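Local coordinates for protein adenosyl-chloride synthase (Thermotoga maritima, PDB 2ZBV) that binds adenosine and probably cleaves S-adenosyl-L-methionine, passing its adenosyl group to hydroxide or to a halide such as chloride, at residues I187-D190 with L191-L195; A46-V49 with L50-S54; L55-P58 with P59-F63. All blocks are in the same frame, centred on the assembly; numbering follows the deposited sequence.

Interaction 1: I187-D190 with L191-L195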
ATOM      1  N   ILE A 187     -26.757  -2.003   7.416  1.00 28.84           N
ATOM      2  CA  ILE A 187     -28.017  -1.311   7.670  1.00 27.33           C
ATOM      3  C   ILE A 187     -27.953   0.117   7.132  1.00 27.17           C
ATOM      4  O   ILE A 187     -27.141   0.922   7.583  1.00 26.21           O
ATOM      5  CB  ILE A 187     -28.309  -1.239   9.187  1.00 27.63           C
ATOM      6  CG1 ILE A 187     -28.397  -2.649   9.769  1.00 26.49           C
ATOM      7  CG2 ILE A 187     -29.603  -0.470   9.436  1.00 27.36           C
ATOM      8  CD1 ILE A 187     -28.323  -2.684  11.284  1.00 28.70           C
ATOM      9  N   PRO A 188     -28.813   0.456   6.158  1.00 28.40           N
ATOM     10  CA  PRO A 188     -28.755   1.826   5.644  1.00 28.04           C
ATOM     11  C   PRO A 188     -29.154   2.778   6.764  1.00 29.61           C
ATOM     12  O   PRO A 188     -30.092   2.493   7.514  1.00 29.34           O
ATOM     13  CB  PRO A 188     -29.779   1.817   4.507  1.00 29.46           C
ATOM     14  CG  PRO A 188     -29.852   0.358   4.103  1.00 30.25           C
ATOM     15  CD  PRO A 188     -29.813  -0.341   5.431  1.00 29.27           C
ATOM     16  N   PHE A 189     -28.454   3.899   6.896  1.00 29.48           N
ATOM     17  CA  PHE A 189     -28.803   4.837   7.956  1.00 30.82           C
ATOM     18  C   PHE A 189     -30.221   5.364   7.744  1.00 33.55           C
ATOM     19  O   PHE A 189     -30.889   5.760   8.697  1.00 34.50           O
ATOM     20  CB  PHE A 189     -27.823   6.007   8.013  1.00 29.45           C
ATOM     21  CG  PHE A 189     -27.787   6.684   9.353  1.00 28.01           C
ATOM     22  CD1 PHE A 189     -27.108   6.102  10.418  1.00 27.22           C
ATOM     23  CD2 PHE A 189     -28.478   7.870   9.568  1.00 27.21           C
ATOM     24  CE1 PHE A 189     -27.119   6.689  11.679  1.00 26.44           C
ATOM     25  CE2 PHE A 189     -28.496   8.465  10.827  1.00 27.64           C
ATOM     26  CZ  PHE A 189     -27.816   7.873  11.885  1.00 26.54           C
ATOM     27  N   ASP A 190     -30.672   5.374   6.490  1.00 37.51           N
ATOM     28  CA  ASP A 190     -32.026   5.823   6.164  1.00 40.11           C
ATOM     29  C   ASP A 190     -33.033   4.853   6.769  1.00 40.34           C
ATOM     30  O   ASP A 190     -34.047   5.263   7.332  1.00 41.10           O
ATOM     31  CB  ASP A 190     -32.236   5.880   4.648  1.00 43.57           C
ATOM     32  CG  ASP A 190     -31.571   7.081   4.014  1.00 47.83           C
ATOM     33  OD1 ASP A 190     -31.741   8.201   4.543  1.00 48.85           O
ATOM     34  OD2 ASP A 190     -30.888   6.909   2.981  1.00 50.54           O
ATOM     35  N   LEU A 191     -32.747   3.560   6.643  1.00 40.42           N
ATOM     36  CA  LEU A 191     -33.616   2.533   7.198  1.00 40.51           C
ATOM     37  C   LEU A 191     -33.693   2.756   8.707  1.00 40.30           C
ATOM     38  O   LEU A 191     -34.768   2.700   9.309  1.00 40.19           O
ATOM     39  CB  LEU A 191     -33.042   1.144   6.911  1.00 41.25           C
ATOM     40  CG  LEU A 191     -33.918  -0.029   7.352  1.00 42.91           C
ATOM     41  CD1 LEU A 191     -35.139  -0.098   6.449  1.00 45.05           C
ATOM     42  CD2 LEU A 191     -33.139  -1.328   7.282  1.00 43.77           C
ATOM     43  N   PHE A 192     -32.535   3.011   9.309  1.00 39.80           N
ATOM     44  CA  PHE A 192     -32.445   3.258  10.743  1.00 37.78           C
ATOM     45  C   PHE A 192     -33.259   4.490  11.121  1.00 37.75           C
ATOM     46  O   PHE A 192     -33.866   4.542  12.190  1.00 38.15           O
ATOM     47  CB  PHE A 192     -30.976   3.447  11.142  1.00 36.67           C
ATOM     48  CG  PHE A 192     -30.779   3.894  12.565  1.00 36.49           C
ATOM     49  CD1 PHE A 192     -30.357   5.187  12.845  1.00 36.56           C
ATOM     50  CD2 PHE A 192     -30.995   3.018  13.623  1.00 36.64           C
ATOM     51  CE1 PHE A 192     -30.150   5.601  14.161  1.00 38.15           C
ATOM     52  CE2 PHE A 192     -30.793   3.421  14.941  1.00 36.98           C
ATOM     53  CZ  PHE A 192     -30.369   4.716  15.211  1.00 36.81           C
ATOM     54  N   LEU A 193     -33.280   5.477  10.236  1.00 38.21           N
ATOM     55  CA  LEU A 193     -34.018   6.704  10.490  1.00 41.76           C
ATOM     56  C   LEU A 193     -35.528   6.513  10.483  1.00 44.87           C
ATOM     57  O   LEU A 193     -36.272   7.449  10.774  1.00 45.86           O
ATOM     58  CB  LEU A 193     -33.632   7.774   9.468  1.00 42.60           C
ATOM     59  CG  LEU A 193     -32.233   8.374   9.638  1.00 43.48           C
ATOM     60  CD1 LEU A 193     -31.962   9.375   8.526  1.00 43.35           C
ATOM     61  CD2 LEU A 193     -32.133   9.043  11.003  1.00 42.87           C
ATOM     62  N   LYS A 194     -35.981   5.308  10.146  1.00 46.99           N
ATOM     63  CA  LYS A 194     -37.412   5.021  10.124  1.00 49.20           C
ATOM     64  C   LYS A 194     -37.890   4.548  11.489  1.00 49.88           C
ATOM     65  O   LYS A 194     -39.080   4.306  11.688  1.00 50.10           O
ATOM     66  CB  LYS A 194     -37.735   3.976   9.054  1.00 50.20           C
ATOM     67  CG  LYS A 194     -37.685   4.550   7.652  1.00 53.19           C
ATOM     68  CD  LYS A 194     -37.841   3.494   6.577  1.00 55.45           C
ATOM     69  CE  LYS A 194     -37.794   4.142   5.196  1.00 56.32           C
ATOM     70  NZ  LYS A 194     -37.687   3.137   4.107  1.00 59.07           N
ATOM     71  N   LEU A 195     -36.954   4.414  12.422  1.00 49.86           N
ATOM     72  CA  LEU A 195     -37.277   3.994  13.781  1.00 50.07           C
ATOM     73  C   LEU A 195     -37.612   5.247  14.579  1.00 50.23           C
ATOM     74  O   LEU A 195     -37.702   5.208  15.807  1.00 51.33           O
ATOM     75  CB  LEU A 195     -36.083   3.291  14.436  1.00 50.04           C
ATOM     76  CG  LEU A 195     -35.646   1.915  13.930  1.00 50.35           C
ATOM     77  CD1 LEU A 195     -34.420   1.466  14.712  1.00 50.59           C
ATOM     78  CD2 LEU A 195     -36.779   0.910  14.092  1.00 49.91           C
TER

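Interaction 2: A46-V49 with L50-S54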
ATOM      1  N   ALA A  46     -15.579  -8.336   0.130  1.00 17.73           N
ATOM      2  CA  ALA A  46     -15.284  -7.644  -1.117  1.00 19.18           C
ATOM      3  C   ALA A  46     -16.559  -7.091  -1.784  1.00 17.90           C
ATOM      4  O   ALA A  46     -16.542  -5.991  -2.332  1.00 18.58           O
ATOM      5  CB  ALA A  46     -14.551  -8.590  -2.082  1.00 17.71           C
ATOM      6  N   SER A  47     -17.661  -7.839  -1.718  1.00 17.00           N
ATOM      7  CA  SER A  47     -18.906  -7.392  -2.355  1.00 17.15           C
ATOM      8  C   SER A  47     -19.374  -6.076  -1.745  1.00 17.16           C
ATOM      9  O   SER A  47     -19.843  -5.187  -2.451  1.00 17.71           O
ATOM     10  CB  SER A  47     -20.005  -8.473  -2.254  1.00 16.83           C
ATOM     11  OG  SER A  47     -20.536  -8.621  -0.943  1.00 20.73           O
ATOM     12  N   HIS A  48     -19.222  -5.944  -0.431  1.00 18.33           N
ATOM     13  CA  HIS A  48     -19.600  -4.712   0.264  1.00 18.29           C
ATOM     14  C   HIS A  48     -18.656  -3.553  -0.053  1.00 17.02           C
ATOM     15  O   HIS A  48     -19.106  -2.450  -0.371  1.00 15.74           O
ATOM     16  CB  HIS A  48     -19.619  -4.946   1.774  1.00 20.56           C
ATOM     17  CG  HIS A  48     -20.794  -5.746   2.240  1.00 21.97           C
ATOM     18  ND1 HIS A  48     -22.087  -5.277   2.154  1.00 20.91           N
ATOM     19  CD2 HIS A  48     -20.873  -6.981   2.788  1.00 23.72           C
ATOM     20  CE1 HIS A  48     -22.913  -6.191   2.632  1.00 25.13           C
ATOM     21  NE2 HIS A  48     -22.202  -7.235   3.024  1.00 26.33           N
ATOM     22  N   VAL A  49     -17.349  -3.797   0.051  1.00 16.03           N
ATOM     23  CA  VAL A  49     -16.349  -2.762  -0.242  1.00 15.47           C
ATOM     24  C   VAL A  49     -16.510  -2.246  -1.674  1.00 16.21           C
ATOM     25  O   VAL A  49     -16.401  -1.049  -1.931  1.00 17.25           O
ATOM     26  CB  VAL A  49     -14.896  -3.298  -0.087  1.00 14.96           C
ATOM     27  CG1 VAL A  49     -13.906  -2.223  -0.531  1.00 15.73           C
ATOM     28  CG2 VAL A  49     -14.617  -3.673   1.382  1.00 14.39           C
ATOM     29  N   LEU A  50     -16.769  -3.161  -2.601  1.00 15.45           N
ATOM     30  CA  LEU A  50     -16.948  -2.809  -4.012  1.00 16.51           C
ATOM     31  C   LEU A  50     -18.102  -1.829  -4.193  1.00 14.98           C
ATOM     32  O   LEU A  50     -17.955  -0.778  -4.814  1.00 15.61           O
ATOM     33  CB  LEU A  50     -17.237  -4.065  -4.832  1.00 13.82           C
ATOM     34  CG  LEU A  50     -17.599  -3.818  -6.298  1.00 15.75           C
ATOM     35  CD1 LEU A  50     -16.394  -3.238  -7.026  1.00 15.78           C
ATOM     36  CD2 LEU A  50     -18.035  -5.141  -6.943  1.00 13.72           C
ATOM     37  N   TYR A  51     -19.260  -2.174  -3.652  1.00 16.96           N
ATOM     38  CA  TYR A  51     -20.409  -1.285  -3.782  1.00 18.68           C
ATOM     39  C   TYR A  51     -20.133   0.101  -3.197  1.00 18.87           C
ATOM     40  O   TYR A  51     -20.301   1.115  -3.868  1.00 20.41           O
ATOM     41  CB  TYR A  51     -21.631  -1.888  -3.098  1.00 18.70           C
ATOM     42  CG  TYR A  51     -22.768  -0.903  -2.987  1.00 20.75           C
ATOM     43  CD1 TYR A  51     -23.366  -0.367  -4.129  1.00 21.41           C
ATOM     44  CD2 TYR A  51     -23.220  -0.471  -1.739  1.00 22.90           C
ATOM     45  CE1 TYR A  51     -24.388   0.577  -4.030  1.00 22.63           C
ATOM     46  CE2 TYR A  51     -24.242   0.476  -1.631  1.00 23.83           C
ATOM     47  CZ  TYR A  51     -24.817   0.993  -2.779  1.00 23.27           C
ATOM     48  OH  TYR A  51     -25.810   1.934  -2.674  1.00 28.16           O
ATOM     49  N   ARG A  52     -19.702   0.144  -1.943  1.00 19.44           N
ATOM     50  CA  ARG A  52     -19.430   1.422  -1.297  1.00 19.98           C
ATOM     51  C   ARG A  52     -18.414   2.278  -2.039  1.00 18.68           C
ATOM     52  O   ARG A  52     -18.612   3.482  -2.197  1.00 16.62           O
ATOM     53  CB  ARG A  52     -19.019   1.174   0.156  1.00 22.55           C
ATOM     54  CG  ARG A  52     -20.137   0.450   0.885  1.00 24.52           C
ATOM     55  CD  ARG A  52     -19.865   0.111   2.321  1.00 28.72           C
ATOM     56  NE  ARG A  52     -20.931  -0.771   2.796  1.00 30.52           N
ATOM     57  CZ  ARG A  52     -21.187  -1.026   4.073  1.00 29.05           C
ATOM     58  NH1 ARG A  52     -20.454  -0.466   5.026  1.00 27.51           N
ATOM     59  NH2 ARG A  52     -22.176  -1.852   4.390  1.00 29.63           N
ATOM     60  N   ALA A  53     -17.338   1.673  -2.521  1.00 17.66           N
ATOM     61  CA  ALA A  53     -16.353   2.456  -3.260  1.00 17.63           C
ATOM     62  C   ALA A  53     -16.905   2.934  -4.607  1.00 18.41           C
ATOM     63  O   ALA A  53     -16.614   4.055  -5.033  1.00 17.41           O
ATOM     64  CB  ALA A  53     -15.100   1.643  -3.489  1.00 16.83           C
ATOM     65  N   SER A  54     -17.699   2.087  -5.267  1.00 18.21           N
ATOM     66  CA  SER A  54     -18.261   2.410  -6.586  1.00 19.27           C
ATOM     67  C   SER A  54     -19.146   3.645  -6.576  1.00 19.64           C
ATOM     68  O   SER A  54     -19.335   4.286  -7.610  1.00 17.64           O
ATOM     69  CB  SER A  54     -19.073   1.228  -7.143  1.00 19.45           C
ATOM     70  OG  SER A  54     -20.267   1.018  -6.409  1.00 17.58           O
TER
HETATM   71  O   HOH W   1     -22.966  -2.583   1.541  1.00 29.08           O

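Interaction 3: L55-P58 with P59-F63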
ATOM      1  N   LEU A  55     -19.692   3.968  -5.408  1.00 18.62           N
ATOM      2  CA  LEU A  55     -20.549   5.134  -5.267  1.00 19.31           C
ATOM      3  C   LEU A  55     -19.787   6.421  -5.579  1.00 20.19           C
ATOM      4  O   LEU A  55     -20.387   7.431  -5.959  1.00 20.36           O
ATOM      5  CB  LEU A  55     -21.106   5.209  -3.843  1.00 18.73           C
ATOM      6  CG  LEU A  55     -22.217   4.228  -3.467  1.00 18.52           C
ATOM      7  CD1 LEU A  55     -22.438   4.293  -1.959  1.00 18.15           C
ATOM      8  CD2 LEU A  55     -23.507   4.578  -4.218  1.00 16.80           C
ATOM      9  N   ASP A  56     -18.470   6.392  -5.416  1.00 18.13           N
ATOM     10  CA  ASP A  56     -17.675   7.589  -5.676  1.00 20.88           C
ATOM     11  C   ASP A  56     -16.943   7.608  -7.025  1.00 20.54           C
ATOM     12  O   ASP A  56     -16.235   8.562  -7.338  1.00 20.07           O
ATOM     13  CB  ASP A  56     -16.706   7.818  -4.513  1.00 21.39           C
ATOM     14  CG  ASP A  56     -17.436   8.205  -3.222  1.00 24.54           C
ATOM     15  OD1 ASP A  56     -18.205   9.181  -3.268  1.00 22.18           O
ATOM     16  OD2 ASP A  56     -17.249   7.544  -2.173  1.00 23.04           O
ATOM     17  N   PHE A  57     -17.109   6.551  -7.814  1.00 20.97           N
ATOM     18  CA  PHE A  57     -16.495   6.482  -9.143  1.00 22.19           C
ATOM     19  C   PHE A  57     -17.561   6.937 -10.139  1.00 22.13           C
ATOM     20  O   PHE A  57     -18.751   6.716  -9.929  1.00 22.00           O
ATOM     21  CB  PHE A  57     -16.044   5.052  -9.465  1.00 19.49           C
ATOM     22  CG  PHE A  57     -14.715   4.682  -8.860  1.00 20.18           C
ATOM     23  CD1 PHE A  57     -13.561   4.684  -9.635  1.00 19.35           C
ATOM     24  CD2 PHE A  57     -14.619   4.333  -7.515  1.00 19.84           C
ATOM     25  CE1 PHE A  57     -12.325   4.342  -9.087  1.00 20.51           C
ATOM     26  CE2 PHE A  57     -13.386   3.988  -6.950  1.00 22.41           C
ATOM     27  CZ  PHE A  57     -12.233   3.991  -7.739  1.00 18.10           C
ATOM     28  N   PRO A  58     -17.149   7.582 -11.239  1.00 24.73           N
ATOM     29  CA  PRO A  58     -18.107   8.058 -12.239  1.00 25.00           C
ATOM     30  C   PRO A  58     -18.669   6.974 -13.151  1.00 26.96           C
ATOM     31  O   PRO A  58     -18.179   5.843 -13.171  1.00 25.99           O
ATOM     32  CB  PRO A  58     -17.293   9.088 -13.015  1.00 25.69           C
ATOM     33  CG  PRO A  58     -15.936   8.440 -13.058  1.00 26.58           C
ATOM     34  CD  PRO A  58     -15.770   7.951 -11.613  1.00 24.59           C
ATOM     35  N   PRO A  59     -19.735   7.303 -13.902  1.00 28.81           N
ATOM     36  CA  PRO A  59     -20.308   6.304 -14.809  1.00 27.97           C
ATOM     37  C   PRO A  59     -19.232   5.974 -15.837  1.00 26.39           C
ATOM     38  O   PRO A  59     -18.351   6.794 -16.081  1.00 23.97           O
ATOM     39  CB  PRO A  59     -21.504   7.034 -15.423  1.00 29.34           C
ATOM     40  CG  PRO A  59     -21.086   8.472 -15.374  1.00 31.86           C
ATOM     41  CD  PRO A  59     -20.462   8.579 -13.998  1.00 28.20           C
ATOM     42  N   SER A  60     -19.301   4.776 -16.412  1.00 27.19           N
ATOM     43  CA  SER A  60     -18.336   4.302 -17.410  1.00 27.42           C
ATOM     44  C   SER A  60     -17.052   3.748 -16.809  1.00 26.00           C
ATOM     45  O   SER A  60     -16.160   3.315 -17.534  1.00 24.52           O
ATOM     46  CB  SER A  60     -17.987   5.407 -18.412  1.00 28.88           C
ATOM     47  OG  SER A  60     -19.089   5.678 -19.261  1.00 36.21           O
ATOM     48  N   THR A  61     -16.953   3.774 -15.484  1.00 24.16           N
ATOM     49  CA  THR A  61     -15.780   3.245 -14.807  1.00 21.82           C
ATOM     50  C   THR A  61     -15.819   1.735 -14.979  1.00 20.59           C
ATOM     51  O   THR A  61     -16.888   1.134 -14.940  1.00 19.45           O
ATOM     52  CB  THR A  61     -15.809   3.539 -13.285  1.00 22.40           C
ATOM     53  OG1 THR A  61     -15.805   4.955 -13.059  1.00 24.61           O
ATOM     54  CG2 THR A  61     -14.600   2.913 -12.603  1.00 22.26           C
ATOM     55  N   VAL A  62     -14.651   1.137 -15.189  1.00 21.59           N
ATOM     56  CA  VAL A  62     -14.533  -0.311 -15.321  1.00 20.53           C
ATOM     57  C   VAL A  62     -13.870  -0.811 -14.034  1.00 20.41           C
ATOM     58  O   VAL A  62     -12.787  -0.364 -13.680  1.00 20.47           O
ATOM     59  CB  VAL A  62     -13.639  -0.712 -16.518  1.00 21.41           C
ATOM     60  CG1 VAL A  62     -13.414  -2.217 -16.506  1.00 18.19           C
ATOM     61  CG2 VAL A  62     -14.302  -0.296 -17.840  1.00 20.29           C
ATOM     62  N   PHE A  63     -14.529  -1.728 -13.338  1.00 18.77           N
ATOM     63  CA  PHE A  63     -13.995  -2.271 -12.097  1.00 19.56           C
ATOM     64  C   PHE A  63     -13.386  -3.658 -12.291  1.00 18.73           C
ATOM     65  O   PHE A  63     -14.023  -4.559 -12.835  1.00 20.70           O
ATOM     66  CB  PHE A  63     -15.102  -2.345 -11.041  1.00 17.61           C
ATOM     67  CG  PHE A  63     -15.595  -0.997 -10.580  1.00 19.44           C
ATOM     68  CD1 PHE A  63     -14.976  -0.338  -9.519  1.00 18.65           C
ATOM     69  CD2 PHE A  63     -16.680  -0.385 -11.209  1.00 19.92           C
ATOM     70  CE1 PHE A  63     -15.431   0.917  -9.083  1.00 17.17           C
ATOM     71  CE2 PHE A  63     -17.146   0.872 -10.782  1.00 20.17           C
ATOM     72  CZ  PHE A  63     -16.513   1.520  -9.713  1.00 19.97           C
TER

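Interaction 1: I187-D190 with L191-L195
P188 sits at the N-cap of a short helix, 189-192, and its carbonyl takes the first turn's bond from F192. This brief helix in the C-terminal domain fills the connection between strands 183-185 and 202-207. F192 N reaches P188 O at 3.1 Å, in the carbonyl plane and nearly straight. One step on, L193 N donates to F189 O at 2.9 Å, more bent at 137° and tilted out of the carbonyl plane. The chain then tightens: K194 N turns back to L191 O and L195 N to F192 O, two three-residue steps that satisfy both donors. Upstream, I187 N is met by the hydroxyl of T185, and the backbones of I187 and F189 bond to L238 and G236.

The apolar work falls to the two phenylalanines, whose ring planes are 50° apart. F189 carries its CG anti to the backbone N (chi1 -157°), as F192 does; the two rings run alongside each other and both touch L238 of strand 237-242. L191 packs its CB on P188 CD, 3.8 Å away, and also touches V165. The F189 ring has two neighbours here: F192 CD1 stands over one face near the rim, and L193 CD2 comes to F189 CE2 at 3.7 Å.

Interaction 2: A46-V49 with L50-S54
H48 and R52, one turn apart on helix 43-54, run alongside each other, and a water joins their polar ends, H48 ND1 and R52 NE. This is regular alpha-helix, and each amide from L50 to A53 donates to the carbonyl four residues back. The bond from R52 N to H48 O, 3.1 Å long, is almost straight at 175°, whereas Y51 N to S47 O stretches to 3.3 Å.

The tight side is made by the buried side chains of V49, L50 and A53. L50 sets its CG anti to the backbone N (chi1 173°), which lays its branch against strand 62-66, with L96 and V99 also in contact. A53 packs on I34, and V49 on I176.

The looser side is polar and hydrated, with H48 and Y51 only partly exposed. The water lies in plane at the edge of both the H48 ring and the R52 guanidinium, 2.9 Å from H48 ND1 and 3.0 Å from R52 NE, where it accepts. The two flat groups stand 74° apart. R52 leaves this side for the interior: its extended chain runs over H48 O, NH2 donates to T185 O, and the guanidinium makes a cation-pi contact with F237.

The helix is wedged between parts of the fold: L50 against F63 and V65 of strand 62-66, S47 and Y51 against helix 97-103, H48, V49 and R52 against strand 169-177 of the C-terminal domain, and V49 and A53 against H13 and V17 of the second subunit.

Interaction 3: L55-P58 with P59-F63
P58 and T61 close a type II beta turn that carries the chain from the loop after helix 43-54 into strand 62-66. P59 takes the second position of the turn. S60, third, has the positive phi (82°) that this turn type calls for. T61 then closes it twice over on P58 O: weakly through its N at 3.3 Å, and through OG1 at a short 2.5 Å. With OG1 beside the backbone N (chi1 -62°), both donors face the same carbonyl, and CG2 is left pointing at the aromatic rings, 3.6 Å from F57 CD1 and above a face of F63. An alanine here removes the hydroxyl and the methyl, which is likely to leave P58 O with just the weak backbone bond within this turn and a gap beside F57 CD1 and the F63 face. F63 completes the set by bringing its edge to the face of F57, an edge-to-face pair with centroids 5.2 Å apart.

Strand 62-66 runs between strands 2-6 and 87-91; F63 lies against helix 43-54 and the F88 ring, V62 against helix 127-140, and F57 against A20 of the second subunit.

None of the three contacts nests in or crosses another; each joins neighbouring residues, and they follow in series. Interaction 2 comes first, on the helix between strands 31-33 and 62-66. Interaction 3 follows at once, closing the turn that returns the chain to the central sheet of the N-terminal domain. These two touch: S54 CB meets F63 CZ at 3.6 Å, and both reach the second subunit. Interaction 1 comes far later, in the C-terminal domain, its centre about 19 Å from that of interaction 2, with nearest atoms about 5 Å apart. T185 spans that gap, its O hydrogen-bonded to R52 NH2 and its OG1 to I187 N.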